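Local coordinates for beta-lactamase (Sphaerobacter thermophilus, PDB 4EWF), which probably hydrolyses the amide bond of beta-lactam rings to give substituted beta-amino acids, at residues G29-I32 with E38-R41; V239-E244 with G257-A262. All blocks are in the same frame, centred on the assembly; numbering follows the deposited sequence.

Interaction 1. Residues G29-I32 with E38-R41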
# COMPACT_ATOMS: atom_id res chain seq x y z
N GLY A 29 0.83 12.42 -6.36
CA GLY A 29 -0.00 11.65 -7.28
C GLY A 29 -1.11 11.06 -6.42
O GLY A 29 -0.84 10.52 -5.35
N ALA A 30 -2.35 11.18 -6.88
CA ALA A 30 -3.49 10.71 -6.10
C ALA A 30 -4.59 10.22 -7.00
O ALA A 30 -4.98 10.89 -7.96
CB ALA A 30 -4.02 11.82 -5.20
N THR A 31 -5.11 9.04 -6.69
CA THR A 31 -6.29 8.50 -7.32
C THR A 31 -7.20 8.05 -6.20
O THR A 31 -6.83 7.21 -5.39
CB THR A 31 -5.94 7.33 -8.27
OG1 THR A 31 -5.13 7.81 -9.34
CG2 THR A 31 -7.21 6.71 -8.86
N ILE A 32 -8.40 8.62 -6.13
CA ILE A 32 -9.29 8.39 -5.01
C ILE A 32 -10.63 8.03 -5.58
O ILE A 32 -11.19 8.77 -6.37
CB ILE A 32 -9.39 9.65 -4.13
CG1 ILE A 32 -8.03 9.96 -3.49
CG2 ILE A 32 -10.52 9.49 -3.08
CD1 ILE A 32 -7.90 11.37 -2.93
N GLU A 38 -17.18 7.33 -8.68
CA GLU A 38 -16.61 8.59 -9.16
C GLU A 38 -15.17 8.77 -8.67
O GLU A 38 -14.86 8.53 -7.50
CB GLU A 38 -17.46 9.81 -8.76
CG GLU A 38 -16.85 11.08 -9.35
CD GLU A 38 -17.65 12.33 -9.08
OE1 GLU A 38 -17.04 13.42 -9.12
OE2 GLU A 38 -18.88 12.24 -8.87
N THR A 39 -14.29 9.20 -9.56
CA THR A 39 -12.87 9.13 -9.27
C THR A 39 -12.15 10.47 -9.39
O THR A 39 -12.23 11.15 -10.42
CB THR A 39 -12.19 8.06 -10.17
OG1 THR A 39 -12.79 6.79 -9.89
CG2 THR A 39 -10.69 7.99 -9.90
N PHE A 40 -11.47 10.86 -8.33
CA PHE A 40 -10.59 12.02 -8.38
C PHE A 40 -9.18 11.55 -8.79
O PHE A 40 -8.66 10.58 -8.23
CB PHE A 40 -10.52 12.69 -7.02
CG PHE A 40 -9.48 13.78 -6.93
CD1 PHE A 40 -9.82 15.11 -7.19
CD2 PHE A 40 -8.17 13.49 -6.57
CE1 PHE A 40 -8.87 16.11 -7.11
CE2 PHE A 40 -7.21 14.48 -6.48
CZ PHE A 40 -7.55 15.79 -6.75
N ARG A 41 -8.58 12.24 -9.75
CA ARG A 41 -7.24 11.93 -10.23
C ARG A 41 -6.40 13.20 -10.30
O ARG A 41 -6.83 14.22 -10.86
CB ARG A 41 -7.29 11.28 -11.63
CG ARG A 41 -7.93 9.90 -11.67
CD ARG A 41 -7.70 9.20 -13.03
NE ARG A 41 -8.75 8.20 -13.28
CZ ARG A 41 -8.66 6.92 -12.94
NH1 ARG A 41 -7.56 6.46 -12.36
NH2 ARG A 41 -9.66 6.09 -13.19

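Interaction 2. Residues V239-E244 with G257-A262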
# COMPACT_ATOMS: atom_id res chain seq x y z
N VAL A 239 -8.15 4.89 -1.68
CA VAL A 239 -7.17 5.96 -1.65
C VAL A 239 -5.76 5.49 -2.01
O VAL A 239 -5.18 4.66 -1.33
CB VAL A 239 -7.13 6.62 -0.25
CG1 VAL A 239 -6.02 7.70 -0.19
CG2 VAL A 239 -8.50 7.18 0.10
N ALA A 240 -5.22 6.02 -3.10
CA ALA A 240 -3.83 5.74 -3.46
C ALA A 240 -3.10 7.07 -3.64
O ALA A 240 -3.32 7.79 -4.61
CB ALA A 240 -3.78 4.89 -4.74
N VAL A 241 -2.26 7.42 -2.68
CA VAL A 241 -1.53 8.68 -2.74
C VAL A 241 -0.04 8.43 -2.67
O VAL A 241 0.44 7.72 -1.79
CB VAL A 241 -1.95 9.61 -1.59
CG1 VAL A 241 -1.14 10.91 -1.62
CG2 VAL A 241 -3.44 9.90 -1.69
N PHE A 242 0.68 8.98 -3.65
CA PHE A 242 2.13 8.92 -3.69
C PHE A 242 2.68 10.33 -3.57
O PHE A 242 2.14 11.25 -4.17
CB PHE A 242 2.60 8.26 -4.99
CG PHE A 242 2.27 6.79 -5.05
CD1 PHE A 242 3.25 5.83 -4.84
CD2 PHE A 242 0.96 6.37 -5.24
CE1 PHE A 242 2.95 4.47 -4.86
CE2 PHE A 242 0.64 5.00 -5.27
CZ PHE A 242 1.64 4.05 -5.07
N THR A 243 3.73 10.51 -2.77
CA THR A 243 4.34 11.83 -2.71
C THR A 243 5.85 11.74 -2.83
O THR A 243 6.48 10.78 -2.38
CB THR A 243 3.98 12.64 -1.42
OG1 THR A 243 4.84 12.25 -0.33
CG2 THR A 243 2.51 12.49 -1.02
N GLU A 244 6.43 12.76 -3.43
CA GLU A 244 7.83 12.74 -3.78
C GLU A 244 8.42 14.13 -3.56
O GLU A 244 7.85 15.14 -3.98
CB GLU A 244 7.90 12.32 -5.25
CG GLU A 244 9.16 12.52 -5.99
CD GLU A 244 8.98 12.09 -7.45
OE1 GLU A 244 8.58 10.94 -7.68
OE2 GLU A 244 9.22 12.92 -8.35
N GLY A 257 -2.60 12.57 5.05
CA GLY A 257 -3.71 12.68 6.00
C GLY A 257 -4.72 13.76 5.59
O GLY A 257 -5.94 13.53 5.64
N ASP A 258 -4.22 14.92 5.17
CA ASP A 258 -5.09 16.05 4.77
C ASP A 258 -5.88 15.76 3.49
O ASP A 258 -7.05 16.11 3.35
CB ASP A 258 -4.27 17.33 4.58
CG ASP A 258 -3.79 17.94 5.90
OD1 ASP A 258 -4.35 17.59 6.96
OD2 ASP A 258 -2.86 18.77 5.87
N ILE A 259 -5.20 15.16 2.53
CA ILE A 259 -5.87 14.80 1.28
C ILE A 259 -6.99 13.77 1.55
O ILE A 259 -8.11 13.90 1.04
CB ILE A 259 -4.83 14.23 0.29
CG1 ILE A 259 -3.95 15.37 -0.24
CG2 ILE A 259 -5.52 13.49 -0.86
CD1 ILE A 259 -2.66 14.87 -0.94
N THR A 260 -6.67 12.76 2.37
CA THR A 260 -7.63 11.72 2.75
C THR A 260 -8.83 12.31 3.52
O THR A 260 -10.00 12.01 3.24
CB THR A 260 -6.91 10.61 3.59
OG1 THR A 260 -5.89 9.99 2.81
CG2 THR A 260 -7.90 9.54 4.06
N ARG A 261 -8.55 13.17 4.48
CA ARG A 261 -9.62 13.80 5.22
C ARG A 261 -10.57 14.58 4.30
O ARG A 261 -11.79 14.49 4.44
CB ARG A 261 -9.05 14.73 6.29
CG ARG A 261 -10.12 15.31 7.17
CD ARG A 261 -9.94 16.79 7.34
NE ARG A 261 -9.28 17.12 8.59
CZ ARG A 261 -8.16 17.83 8.67
NH1 ARG A 261 -7.62 18.09 9.86
NH2 ARG A 261 -7.57 18.28 7.57
N ALA A 262 -9.99 15.37 3.39
CA ALA A 262 -10.77 16.18 2.48
C ALA A 262 -11.61 15.26 1.59
O ALA A 262 -12.72 15.60 1.23
CB ALA A 262 -9.86 17.06 1.63

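Interaction 1. Residues G29-I32 with E38-R41
Ile32 and Phe40 form an antiparallel hydrogen-bonded pair: Ile32 N donates to Phe40 O at 2.9 Å, and Phe40 N returns the bond to Ile32 O at the same length, with N-H...O angles of 161° and 151°. Next to them Thr31 and Arg41 make a non-hydrogen-bonded pair, and the gaps between the strands carry CA-H...O contacts, Thr31 CA to Phe40 O at 3.3 Å and Arg41 CA to Ala30 O at 3.4 Å. The apolar contacts belong to Phe40, whose CG stands anti to the backbone N (chi1 172°), bringing the ring to the Ala30 and Ile32 side chains. Phe40 CD2 meets Ile32 CD1 at 4.2 Å and Phe40 CE2 meets Ala30 CB at 4.3 Å; Val14 of helix 12-22 packs on the same face. On the other face Thr31 and Arg41 run side by side, Thr31 CG2 reaching Arg41 NH1 at 3.5 Å. Thr39 CG2 sits over the centre of one face of the Arg41 guanidinium, 3.7 Å above the plane. Asp165 takes both polar ends, bonding Thr31 OG1 and forming a salt bridge with Arg41 NH1. This hairpin edge is therefore amphipathic: apolar toward helices 12-22 and 249-266, polar and charged toward Asp165 of helix 164-175.

Interaction 2. Residues V239-E244 with G257-A262
Strand residues 239-244 pass beside residues 257-262 of helix 249-266 with the backbones well apart, the nearest CA atoms being those of Val239 and Thr260 at 7.3 Å, and side chains alone bridge the gap. Val239 and Val241, two residues apart, both point at the helix. Val241 CG2 meets Ile259 CG2 methyl to methyl at 4.2 Å. Val239 and Thr260 approach at a slant; CG1 of Val239, set anti to its own N (chi1 176°), comes to 3.8 Å from Thr260 OG1. That hydroxyl lies beside the backbone N (chi1 -61°) and is hydrogen-bonded to Ile256 O one turn earlier, which gives the buried oxygen a partner within its own helix while it rests against a methyl group. Other residues complete the packing: Ile201 touches both Val239 and Thr260, whereas Ile259 also packs on Val28 of the neighbouring strand 27-33 and on Ala17 and Val18 of helix 12-22. On the outer flank of the helix, Arg261 NH2 and Asp258 OD1 form a salt bridge at 3.3 Å, and Arg261 makes a cation-pi contact with Tyr204. A C-terminal helix packed on the central antiparallel sheet is characteristic of the alpha/beta domain of class A beta-lactamases.

Interactions 1 and 2 meet in the five-stranded sheet, where strands 27-33 and 235-244 are neighbours, and their centres lie 10 Å apart. Probable hydrogen bonds join them directly, Gly29 O to Phe242 N at 2.8 Å and Thr31 N to Ala240 O at 3.0 Å. Interaction 1 includes edge strand 39-42, is partly open to solvent, and mixes backbone bonding with apolar and charged side chains. Interaction 2 is fully buried, relies on packing of valine methyls against Ile259 and the Thr260 hydroxyl, and joins sheet to helix rather than strand to strand. Ile32 serves both regions: its CD1 lies 3.8 Å from Ile259 CG2, which carries the hydrophobic layer beneath helix 249-266 out to the hairpin.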